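Local structure of saframycin Mx1 synthetase B (Legionella pneumophila subsp. pneumophila, 3KXW) at residues 331-339 against 376-384; 260-271 against 290-301. The protein is a fatty acid AMP ligase-type protein of the ANL superfamily of AMP-binding enzymes and holds 5'-O-[(S)-(dodecanoyloxy)(hydroxy)phosphoryl]adenosine in this model. All coordinates share one frame; numbering follows the deposited sequence.

Contact 1: 331-339 against 376-384; sequences EATLLVTGG and SGNPIQEVK. With 1ZZ (5'-O-[(S)-(dodecanoyloxy)(hydroxy)phosphoryl]adenosine), chain B.
Gln381 reaches Ala332 and Leu335 with one amide nitrogen and supplies the side-chain hydrogen bonds at this end of the contact. Its NE2 gives one bond to Ala332 O at 3.0 Å, in the carbonyl plane and on a lone pair, and a nearly straight one to Leu335 O at 2.8 Å, where it stands well above the carbonyl plane. Both acceptors lie close to the plane of the amide, and Ser406 holds OE1, so the rotation of the group is fixed. At the other end Thr337 OG1 donates to Ser376 O at 2.8 Å from above that carbonyl; chi1 of 70° sets the hydroxyl between backbone N and carbonyl carbon.

Backbone bonds join strand 335-338 to 378-379 as an antiparallel pair. Gly338 and Asn378 exchange two bonds, while Val336 O accepts from both Ile380 N (2.8 Å) and Gln381 N (3.1 Å). Two residues, Val336 and Thr337, stand opposite the single Tyr327 of strand 323-328, a classic beta bulge.

Apolar contacts fill in between. Val336 CG1 meets Val383 CG2 at 3.6 Å, the two side chains crossing at about a right angle, and Leu335 CD2 touches Ile380 CD1 at 3.8 Å.

Toward the ligand, Leu334 CD1 packs on the acyl chain at C11 and Leu335 CD1 on C7, whereas Ser376 OG takes a weak bond from the adenine amino N5 (3.0 Å). Hydrogen bonds thus fix the backbone at Ala332, Leu335 and Val336, and with it the two leucines that meet the acyl chain.

Contact 2: 260-271 against 290-301; sequences KATISGSPNFAY and SWVTAFNGAEPV. With 1ZZ (5'-O-[(S)-(dodecanoyloxy)(hydroxy)phosphoryl]adenosine), chain B.
Strands 263-266 and 293-296 run parallel, their axes 4.6 Å apart at closest approach and 21° from alignment, with Ile263 paired to Thr293 and Ser266 to Asn296. Phe295 lays its ring flat on Gly265, whose CA stands 3.4 Å from the ring centroid in a CH-pi contact; chi1 of 65° swings the ring over the neighbouring strand 263-266. The opposite face takes C2 of the ligand's acyl chain. On the other side of the sheet, Trp291 NE1 donates in its ring plane to Ser264 O at 3.1 Å, and Phe295 N reaches the same oxygen from the opposite face of the carbonyl. Tyr271 OH donates to Phe295 O at 2.7 Å. That oxygen likewise accepts from Ser266 N, and the tyrosine ring edge meets Trp291 CH2.

At the C-terminal ends of the strands, Asn296 ND2 gives Asn268 OD1 an almost straight bond of 3.0 Å between nearly coplanar amides; Arg302 N also bonds that oxygen. Glu299, extended beyond CG, accepts from Phe269 N at 2.8 Å through OE2. A water accepts from Asn268 N and donates to Asn296 OD1 and Glu299 O. Glu299 O also lies 3.4 Å from ligand N4, and Pro300 and Val301 border the adenine. The arrangement is a beta-alpha-beta unit, strand 263-266, helix 269-277 and strand 293-296, whose second strand leads into the ligand pocket of this ANL-family domain.

How the contacts relate
Both contacts are largely buried and belong to one mixed sheet. Contact 2 joins strand 263-266 to 293-296 and contact 1 joins 335-338 to 378-379; strands 263-266 and 378-379 lie at either side of the run 293-296, 323-328, 335-338. Their centres are about 17 Å apart and their nearest atoms about 5 Å, without touching, yet both line the same ligand. Contact 2 is regular parallel pairing with aromatic rings packed on either face, and its outer ends reach the surface. Contact 1 is shorter, antiparallel and bulged, resting more on a glutamine amide and branched aliphatic side chains. To the acyl chain contact 1 offers leucine branches, contact 2 a phenylalanine face.

Contact 1: 331-339 against 376-384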
loop_
_atom_site.group_PDB
_atom_site.type_symbol
_atom_site.label_atom_id
_atom_site.label_comp_id
_atom_site.label_asym_id
_atom_site.label_seq_id
_atom_site.Cartn_x
_atom_site.Cartn_y
_atom_site.Cartn_z
ATOM N N GLU A 331 -8.211 0.855 8.380
ATOM C CA GLU A 331 -9.274 1.011 9.390
ATOM C C GLU A 331 -8.807 1.841 10.584
ATOM O O GLU A 331 -9.619 2.378 11.344
ATOM C CB GLU A 331 -9.804 -0.359 9.849
ATOM C CG GLU A 331 -10.693 -1.046 8.817
ATOM C CD GLU A 331 -9.908 -1.896 7.829
ATOM O OE1 GLU A 331 -8.676 -1.672 7.693
ATOM O OE2 GLU A 331 -10.519 -2.798 7.193
ATOM N N ALA A 332 -7.488 1.933 10.756
ATOM C CA ALA A 332 -6.920 2.779 11.799
ATOM C C ALA A 332 -6.200 3.984 11.189
ATOM O O ALA A 332 -5.275 4.547 11.784
ATOM C CB ALA A 332 -5.987 1.986 12.688
ATOM N N THR A 333 -6.678 4.387 10.012
ATOM C CA THR A 333 -6.104 5.446 9.206
ATOM C C THR A 333 -4.790 5.001 8.596
ATOM O O THR A 333 -4.703 4.818 7.391
ATOM C CB THR A 333 -5.987 6.798 9.974
ATOM O OG1 THR A 333 -7.293 7.195 10.405
ATOM C CG2 THR A 333 -5.467 7.851 9.081
ATOM N N LEU A 334 -3.769 4.788 9.423
ATOM C CA LEU A 334 -2.557 4.175 8.891
ATOM C C LEU A 334 -1.709 3.591 9.995
ATOM O O LEU A 334 -1.771 2.396 10.244
ATOM C CB LEU A 334 -1.734 5.163 8.066
ATOM C CG LEU A 334 -0.526 4.535 7.346
ATOM C CD1 LEU A 334 -0.982 3.589 6.241
ATOM C CD2 LEU A 334 0.351 5.650 6.788
ATOM N N LEU A 335 -0.922 4.426 10.656
ATOM C CA LEU A 335 0.157 3.914 11.518
ATOM C C LEU A 335 -0.337 3.508 12.899
ATOM O O LEU A 335 -0.928 4.331 13.593
ATOM C CB LEU A 335 1.256 4.979 11.647
ATOM C CG LEU A 335 2.433 4.679 12.566
ATOM C CD1 LEU A 335 3.267 3.469 12.046
ATOM C CD2 LEU A 335 3.293 5.940 12.727
ATOM N N VAL A 336 -0.048 2.262 13.302
ATOM C CA VAL A 336 -0.481 1.704 14.597
ATOM C C VAL A 336 0.705 1.416 15.512
ATOM O O VAL A 336 0.679 1.792 16.684
ATOM C CB VAL A 336 -1.331 0.417 14.408
ATOM C CG1 VAL A 336 -1.666 -0.275 15.758
ATOM C CG2 VAL A 336 -2.614 0.771 13.673
ATOM N N THR A 337 1.741 0.766 14.979
ATOM C CA THR A 337 2.957 0.511 15.762
ATOM C C THR A 337 4.220 0.852 14.980
ATOM O O THR A 337 4.243 0.753 13.764
ATOM C CB THR A 337 3.076 -0.981 16.236
ATOM O OG1 THR A 337 3.335 -1.846 15.123
ATOM C CG2 THR A 337 1.813 -1.438 16.916
ATOM N N GLY A 338 5.269 1.246 15.701
ATOM C CA GLY A 338 6.566 1.501 15.122
ATOM C C GLY A 338 7.577 1.761 16.219
ATOM O O GLY A 338 7.208 2.157 17.325
ATOM N N GLY A 339 8.850 1.537 15.929
ATOM C CA GLY A 339 9.858 1.700 16.962
ATOM C C GLY A 339 10.422 3.103 17.043
ATOM O O GLY A 339 9.758 4.081 16.694
ATOM N N SER A 376 7.298 -5.275 14.977
ATOM C CA SER A 376 6.711 -4.118 14.300
ATOM C C SER A 376 6.718 -2.859 15.184
ATOM O O SER A 376 6.134 -1.839 14.812
ATOM C CB SER A 376 5.286 -4.414 13.782
ATOM O OG SER A 376 5.322 -5.323 12.691
ATOM N N GLY A 377 7.377 -2.915 16.335
ATOM C CA GLY A 377 7.585 -1.699 17.113
ATOM C C GLY A 377 6.634 -1.519 18.292
ATOM O O GLY A 377 5.888 -2.421 18.651
ATOM N N ASN A 378 6.669 -0.347 18.913
ATOM C CA ASN A 378 5.857 -0.111 20.089
ATOM C C ASN A 378 4.480 0.349 19.665
ATOM O O ASN A 378 4.368 0.998 18.642
ATOM C CB ASN A 378 6.482 1.025 20.905
ATOM C CG ASN A 378 7.865 0.698 21.385
ATOM O OD1 ASN A 378 8.053 -0.175 22.234
ATOM N ND2 ASN A 378 8.847 1.378 20.832
ATOM N N PRO A 379 3.444 0.075 20.485
ATOM C CA PRO A 379 2.119 0.638 20.184
ATOM C C PRO A 379 2.151 2.160 20.168
ATOM O O PRO A 379 2.560 2.779 21.156
ATOM C CB PRO A 379 1.260 0.148 21.347
ATOM C CG PRO A 379 1.921 -1.140 21.799
ATOM C CD PRO A 379 3.405 -0.875 21.614
ATOM N N ILE A 380 1.737 2.760 19.056
ATOM C CA ILE A 380 1.595 4.204 18.960
ATOM C C ILE A 380 0.128 4.547 19.156
ATOM O O ILE A 380 -0.188 5.488 19.872
ATOM C CB ILE A 380 2.110 4.706 17.609
ATOM C CG1 ILE A 380 3.618 4.456 17.517
ATOM C CG2 ILE A 380 1.758 6.194 17.400
ATOM C CD1 ILE A 380 4.174 4.510 16.111
ATOM N N GLN A 381 -0.767 3.790 18.505
ATOM C CA GLN A 381 -2.158 3.744 18.912
ATOM C C GLN A 381 -2.235 2.697 20.009
ATOM O O GLN A 381 -1.377 1.835 20.081
ATOM C CB GLN A 381 -3.069 3.350 17.748
ATOM C CG GLN A 381 -2.951 4.308 16.557
ATOM C CD GLN A 381 -4.045 4.111 15.520
ATOM O OE1 GLN A 381 -5.222 3.891 15.851
ATOM N NE2 GLN A 381 -3.660 4.175 14.259
ATOM N N GLU A 382 -3.252 2.766 20.867
ATOM C CA GLU A 382 -3.425 1.720 21.879
ATOM C C GLU A 382 -3.677 0.358 21.215
ATOM O O GLU A 382 -4.557 0.240 20.359
ATOM C CB GLU A 382 -4.563 2.051 22.850
ATOM C CG GLU A 382 -4.915 0.847 23.771
ATOM C CD GLU A 382 -6.130 1.103 24.682
ATOM O OE1 GLU A 382 -6.404 2.279 25.000
ATOM O OE2 GLU A 382 -6.800 0.125 25.077
ATOM N N VAL A 383 -2.922 -0.664 21.630
ATOM C CA VAL A 383 -3.030 -2.014 21.069
ATOM C C VAL A 383 -3.308 -3.020 22.190
ATOM O O VAL A 383 -2.594 -3.044 23.191
ATOM C CB VAL A 383 -1.706 -2.443 20.374
ATOM C CG1 VAL A 383 -1.699 -3.958 20.105
ATOM C CG2 VAL A 383 -1.496 -1.663 19.093
ATOM N N LYS A 384 -4.365 -3.809 22.055
ATOM C CA LYS A 384 -4.613 -4.931 22.952
ATOM C C LYS A 384 -4.614 -6.254 22.195
ATOM O O LYS A 384 -5.053 -6.322 21.051
ATOM C CB LYS A 384 -5.951 -4.760 23.689
ATOM C CG LYS A 384 -5.873 -3.775 24.829
ATOM C CD LYS A 384 -7.161 -3.784 25.633
ATOM C CE LYS A 384 -7.132 -2.733 26.746
ATOM N NZ LYS A 384 -5.843 -2.767 27.457
HETATM P P 1ZZ B . -4.047 -1.955 4.415
HETATM C C1 1ZZ B . 6.057 8.490 6.096
HETATM N N1 1ZZ B . 0.149 -5.654 7.581
HETATM O O1 1ZZ B . -0.827 -1.873 4.906
HETATM C C2 1ZZ B . 5.681 7.009 5.948
HETATM N N2 1ZZ B . 1.619 -4.137 8.315
HETATM O O2 1ZZ B . -2.917 -0.809 4.835
HETATM C C3 1ZZ B . 4.917 6.484 7.170
HETATM N N3 1ZZ B . 1.388 -7.794 8.454
HETATM O O3 1ZZ B . -5.329 -1.577 4.972
HETATM C C4 1ZZ B . 4.182 5.178 6.834
HETATM N N4 1ZZ B . 3.455 -7.226 9.554
HETATM O O4 1ZZ B . -4.117 -2.016 2.803
HETATM C C5 1ZZ B . 3.780 4.378 8.084
HETATM N N5 1ZZ B . 4.223 -5.051 9.921
HETATM O O5 1ZZ B . -3.595 -3.471 4.943
HETATM C C6 1ZZ B . 3.173 3.045 7.627
HETATM O O6 1ZZ B . -1.721 -5.338 5.981
HETATM C C7 1ZZ B . 2.798 1.917 8.621
HETATM O O7 1ZZ B . -2.596 -7.505 7.716
HETATM C C8 1ZZ B . 2.326 0.554 8.078
HETATM O O8 1ZZ B . -4.113 -5.679 8.421
HETATM C C9 1ZZ B . 0.828 0.639 7.742
HETATM C C10 1ZZ B . 0.377 -0.302 6.599
HETATM C C11 1ZZ B . -1.071 0.092 6.191
HETATM C C12 1ZZ B . -1.778 -1.153 5.623
HETATM C C13 1ZZ B . -3.272 -3.705 6.297
HETATM C C14 1ZZ B . -2.892 -5.039 6.471
HETATM C C15 1ZZ B . -2.866 -5.483 7.979
HETATM C C16 1ZZ B . -2.093 -6.553 8.002
HETATM C C17 1ZZ B . -1.054 -6.143 7.076
HETATM C C18 1ZZ B . 0.509 -4.250 7.688
HETATM C C19 1ZZ B . 2.081 -5.523 8.626
HETATM C C20 1ZZ B . 1.191 -6.387 8.237
HETATM C C21 1ZZ B . 2.483 -8.212 9.041
HETATM C C22 1ZZ B . 3.297 -6.016 9.384
#

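Contact 2: 260-271 against 290-301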
loop_
_atom_site.group_PDB
_atom_site.type_symbol
_atom_site.label_atom_id
_atom_site.label_comp_id
_atom_site.label_asym_id
_atom_site.label_seq_id
_atom_site.Cartn_x
_atom_site.Cartn_y
_atom_site.Cartn_z
ATOM N N LYS A 260 18.773 13.517 -1.655
ATOM C CA LYS A 260 19.098 13.333 -0.247
ATOM C C LYS A 260 17.854 13.070 0.578
ATOM O O LYS A 260 17.640 13.689 1.610
ATOM C CB LYS A 260 19.873 14.536 0.302
ATOM C CG LYS A 260 21.321 14.497 -0.107
ATOM C CD LYS A 260 21.962 15.848 -0.019
ATOM C CE LYS A 260 23.407 15.748 -0.464
ATOM N NZ LYS A 260 24.178 15.106 0.627
ATOM N N ALA A 261 17.039 12.127 0.129
ATOM C CA ALA A 261 15.865 11.760 0.893
ATOM C C ALA A 261 16.287 11.140 2.212
ATOM O O ALA A 261 17.303 10.420 2.298
ATOM C CB ALA A 261 14.961 10.772 0.079
ATOM N N THR A 262 15.509 11.416 3.250
ATOM C CA THR A 262 15.811 10.923 4.585
ATOM C C THR A 262 14.843 9.811 5.001
ATOM O O THR A 262 15.183 8.917 5.804
ATOM C CB THR A 262 15.784 12.081 5.651
ATOM O OG1 THR A 262 14.455 12.585 5.797
ATOM C CG2 THR A 262 16.678 13.238 5.209
ATOM N N ILE A 263 13.632 9.880 4.465
ATOM C CA ILE A 263 12.619 8.869 4.751
ATOM C C ILE A 263 12.059 8.309 3.452
ATOM O O ILE A 263 11.680 9.063 2.578
ATOM C CB ILE A 263 11.472 9.466 5.567
ATOM C CG1 ILE A 263 12.024 10.093 6.855
ATOM C CG2 ILE A 263 10.460 8.388 5.917
ATOM C CD1 ILE A 263 10.903 10.690 7.737
ATOM N N SER A 264 12.071 6.990 3.311
ATOM C CA SER A 264 11.463 6.347 2.149
ATOM C C SER A 264 11.234 4.920 2.566
ATOM O O SER A 264 11.926 4.408 3.453
ATOM C CB SER A 264 12.398 6.451 0.923
ATOM O OG SER A 264 11.762 6.092 -0.286
ATOM N N GLY A 265 10.213 4.272 2.011
ATOM C CA GLY A 265 9.987 2.884 2.367
ATOM C C GLY A 265 8.929 2.223 1.499
ATOM O O GLY A 265 8.537 2.773 0.486
ATOM N N SER A 266 8.449 1.057 1.931
ATOM C CA SER A 266 7.660 0.192 1.064
ATOM C C SER A 266 7.253 -1.057 1.824
ATOM O O SER A 266 7.730 -1.302 2.924
ATOM C CB SER A 266 8.523 -0.261 -0.123
ATOM O OG SER A 266 9.636 -1.047 0.331
ATOM N N PRO A 267 6.380 -1.880 1.215
ATOM C CA PRO A 267 6.208 -3.240 1.743
ATOM C C PRO A 267 7.514 -4.006 1.626
ATOM O O PRO A 267 8.385 -3.664 0.826
ATOM C CB PRO A 267 5.156 -3.869 0.796
ATOM C CG PRO A 267 4.490 -2.703 0.133
ATOM C CD PRO A 267 5.585 -1.661 0.001
ATOM N N ASN A 268 7.638 -5.042 2.432
ATOM C CA ASN A 268 8.860 -5.840 2.498
ATOM C C ASN A 268 9.373 -6.299 1.123
ATOM O O ASN A 268 10.568 -6.250 0.856
ATOM C CB ASN A 268 8.554 -7.053 3.370
ATOM C CG ASN A 268 9.778 -7.877 3.666
ATOM O OD1 ASN A 268 10.532 -7.560 4.581
ATOM N ND2 ASN A 268 9.959 -8.959 2.921
ATOM N N PHE A 269 8.476 -6.747 0.242
ATOM C CA PHE A 269 8.923 -7.310 -1.047
ATOM C C PHE A 269 9.873 -6.391 -1.846
ATOM O O PHE A 269 10.729 -6.866 -2.608
ATOM C CB PHE A 269 7.722 -7.668 -1.932
ATOM C CG PHE A 269 7.254 -6.523 -2.778
ATOM C CD1 PHE A 269 7.813 -6.296 -4.025
ATOM C CD2 PHE A 269 6.269 -5.652 -2.309
ATOM C CE1 PHE A 269 7.417 -5.221 -4.798
ATOM C CE2 PHE A 269 5.868 -4.577 -3.088
ATOM C CZ PHE A 269 6.445 -4.367 -4.331
ATOM N N ALA A 270 9.705 -5.075 -1.711
ATOM C CA ALA A 270 10.424 -4.171 -2.608
ATOM C C ALA A 270 11.933 -4.146 -2.322
ATOM O O ALA A 270 12.751 -3.873 -3.222
ATOM C CB ALA A 270 9.820 -2.753 -2.555
ATOM N N TYR A 271 12.307 -4.444 -1.082
ATOM C CA TYR A 271 13.719 -4.548 -0.738
ATOM C C TYR A 271 14.338 -5.787 -1.432
ATOM O O TYR A 271 15.434 -5.722 -1.991
ATOM C CB TYR A 271 13.925 -4.511 0.796
ATOM C CG TYR A 271 13.472 -3.189 1.424
ATOM C CD1 TYR A 271 14.222 -2.035 1.272
ATOM C CD2 TYR A 271 12.288 -3.110 2.145
ATOM C CE1 TYR A 271 13.816 -0.816 1.819
ATOM C CE2 TYR A 271 11.860 -1.901 2.696
ATOM C CZ TYR A 271 12.627 -0.761 2.528
ATOM O OH TYR A 271 12.218 0.426 3.064
ATOM N N SER A 290 22.051 9.589 3.451
ATOM C CA SER A 290 20.979 10.480 3.906
ATOM C C SER A 290 19.765 9.713 4.428
ATOM O O SER A 290 18.954 10.254 5.196
ATOM C CB SER A 290 20.513 11.431 2.780
ATOM O OG SER A 290 19.831 10.751 1.719
ATOM N N TRP A 291 19.641 8.464 3.978
ATOM C CA TRP A 291 18.438 7.646 4.161
ATOM C C TRP A 291 18.423 7.028 5.564
ATOM O O TRP A 291 18.939 5.936 5.771
ATOM C CB TRP A 291 18.401 6.566 3.064
ATOM C CG TRP A 291 17.099 5.805 2.934
ATOM C CD1 TRP A 291 15.902 6.089 3.539
ATOM C CD2 TRP A 291 16.870 4.652 2.117
ATOM N NE1 TRP A 291 14.949 5.158 3.158
ATOM C CE2 TRP A 291 15.521 4.274 2.285
ATOM C CE3 TRP A 291 17.683 3.893 1.270
ATOM C CZ2 TRP A 291 14.964 3.174 1.622
ATOM C CZ3 TRP A 291 17.135 2.803 0.621
ATOM C CH2 TRP A 291 15.788 2.457 0.791
ATOM N N VAL A 292 17.862 7.746 6.532
ATOM C CA VAL A 292 17.935 7.320 7.932
ATOM C C VAL A 292 16.741 6.518 8.426
ATOM O O VAL A 292 16.837 5.867 9.458
ATOM C CB VAL A 292 18.179 8.512 8.900
ATOM C CG1 VAL A 292 19.471 9.222 8.545
ATOM C CG2 VAL A 292 16.975 9.482 8.914
ATOM N N THR A 293 15.637 6.551 7.676
ATOM C CA THR A 293 14.458 5.754 8.006
ATOM C C THR A 293 13.951 5.061 6.752
ATOM O O THR A 293 13.368 5.698 5.866
ATOM C CB THR A 293 13.328 6.604 8.574
ATOM O OG1 THR A 293 13.797 7.292 9.729
ATOM C CG2 THR A 293 12.130 5.718 8.966
ATOM N N ALA A 294 14.207 3.766 6.676
ATOM C CA ALA A 294 13.766 2.946 5.542
ATOM C C ALA A 294 12.628 2.104 6.076
ATOM O O ALA A 294 12.862 1.016 6.646
ATOM C CB ALA A 294 14.900 2.061 5.058
ATOM N N PHE A 295 11.393 2.604 5.953
ATOM C CA PHE A 295 10.300 1.906 6.635
ATOM C C PHE A 295 9.850 0.671 5.862
ATOM O O PHE A 295 10.012 0.592 4.640
ATOM C CB PHE A 295 9.138 2.839 6.995
ATOM C CG PHE A 295 8.436 3.421 5.797
ATOM C CD1 PHE A 295 8.787 4.673 5.307
ATOM C CD2 PHE A 295 7.414 2.713 5.182
ATOM C CE1 PHE A 295 8.138 5.207 4.192
ATOM C CE2 PHE A 295 6.761 3.238 4.073
ATOM C CZ PHE A 295 7.113 4.469 3.578
ATOM N N ASN A 296 9.361 -0.311 6.605
ATOM C CA ASN A 296 8.988 -1.587 6.049
ATOM C C ASN A 296 7.681 -1.990 6.710
ATOM O O ASN A 296 7.672 -2.407 7.869
ATOM C CB ASN A 296 10.086 -2.611 6.354
ATOM C CG ASN A 296 9.855 -3.938 5.676
ATOM O OD1 ASN A 296 8.778 -4.202 5.142
ATOM N ND2 ASN A 296 10.864 -4.805 5.724
ATOM N N GLY A 297 6.586 -1.848 5.972
ATOM C CA GLY A 297 5.261 -2.164 6.485
ATOM C C GLY A 297 4.286 -2.494 5.361
ATOM O O GLY A 297 4.567 -2.198 4.198
ATOM N N ALA A 298 3.136 -3.057 5.743
ATOM C CA ALA A 298 1.986 -3.365 4.887
ATOM C C ALA A 298 1.853 -4.862 4.628
ATOM O O ALA A 298 0.827 -5.336 4.119
ATOM C CB ALA A 298 1.986 -2.574 3.579
ATOM N N GLU A 299 2.891 -5.605 4.989
ATOM C CA GLU A 299 2.873 -7.055 4.841
ATOM C C GLU A 299 3.929 -7.636 5.754
ATOM O O GLU A 299 4.684 -6.897 6.372
ATOM C CB GLU A 299 3.146 -7.457 3.389
ATOM C CG GLU A 299 4.577 -7.170 2.934
ATOM C CD GLU A 299 4.761 -7.439 1.449
ATOM O OE1 GLU A 299 3.745 -7.479 0.726
ATOM O OE2 GLU A 299 5.905 -7.619 1.014
ATOM N N PRO A 300 3.995 -8.965 5.847
ATOM C CA PRO A 300 4.959 -9.490 6.826
ATOM C C PRO A 300 6.393 -9.024 6.581
ATOM O O PRO A 300 6.890 -9.013 5.470
ATOM C CB PRO A 300 4.814 -10.999 6.675
ATOM C CG PRO A 300 3.401 -11.167 6.272
ATOM C CD PRO A 300 3.124 -10.023 5.324
ATOM N N VAL A 301 7.035 -8.614 7.658
ATOM C CA VAL A 301 8.362 -8.035 7.600
ATOM C C VAL A 301 9.410 -9.144 7.857
ATOM O O VAL A 301 9.326 -9.874 8.855
ATOM C CB VAL A 301 8.448 -6.908 8.655
ATOM C CG1 VAL A 301 9.882 -6.387 8.794
ATOM C CG2 VAL A 301 7.433 -5.784 8.322
HETATM P P 1ZZ B . -4.047 -1.955 4.415
HETATM C C1 1ZZ B . 6.057 8.490 6.096
HETATM N N1 1ZZ B . 0.149 -5.654 7.581
HETATM O O1 1ZZ B . -0.827 -1.873 4.906
HETATM C C2 1ZZ B . 5.681 7.009 5.948
HETATM N N2 1ZZ B . 1.619 -4.137 8.315
HETATM O O2 1ZZ B . -2.917 -0.809 4.835
HETATM C C3 1ZZ B . 4.917 6.484 7.170
HETATM N N3 1ZZ B . 1.388 -7.794 8.454
HETATM O O3 1ZZ B . -5.329 -1.577 4.972
HETATM C C4 1ZZ B . 4.182 5.178 6.834
HETATM N N4 1ZZ B . 3.455 -7.226 9.554
HETATM O O4 1ZZ B . -4.117 -2.016 2.803
HETATM C C5 1ZZ B . 3.780 4.378 8.084
HETATM N N5 1ZZ B . 4.223 -5.051 9.921
HETATM O O5 1ZZ B . -3.595 -3.471 4.943
HETATM C C6 1ZZ B . 3.173 3.045 7.627
HETATM O O6 1ZZ B . -1.721 -5.338 5.981
HETATM C C7 1ZZ B . 2.798 1.917 8.621
HETATM O O7 1ZZ B . -2.596 -7.505 7.716
HETATM C C8 1ZZ B . 2.326 0.554 8.078
HETATM O O8 1ZZ B . -4.113 -5.679 8.421
HETATM C C9 1ZZ B . 0.828 0.639 7.742
HETATM C C10 1ZZ B . 0.377 -0.302 6.599
HETATM C C11 1ZZ B . -1.071 0.092 6.191
HETATM C C12 1ZZ B . -1.778 -1.153 5.623
HETATM C C13 1ZZ B . -3.272 -3.705 6.297
HETATM C C14 1ZZ B . -2.892 -5.039 6.471
HETATM C C15 1ZZ B . -2.866 -5.483 7.979
HETATM C C16 1ZZ B . -2.093 -6.553 8.002
HETATM C C17 1ZZ B . -1.054 -6.143 7.076
HETATM C C18 1ZZ B . 0.509 -4.250 7.688
HETATM C C19 1ZZ B . 2.081 -5.523 8.626
HETATM C C20 1ZZ B . 1.191 -6.387 8.237
HETATM C C21 1ZZ B . 2.483 -8.212 9.041
HETATM C C22 1ZZ B . 3.297 -6.016 9.384
HETATM O O HOH W 1 7.746 -9.913 1.042
HETATM O O HOH W 2 6.189 -4.915 4.958
#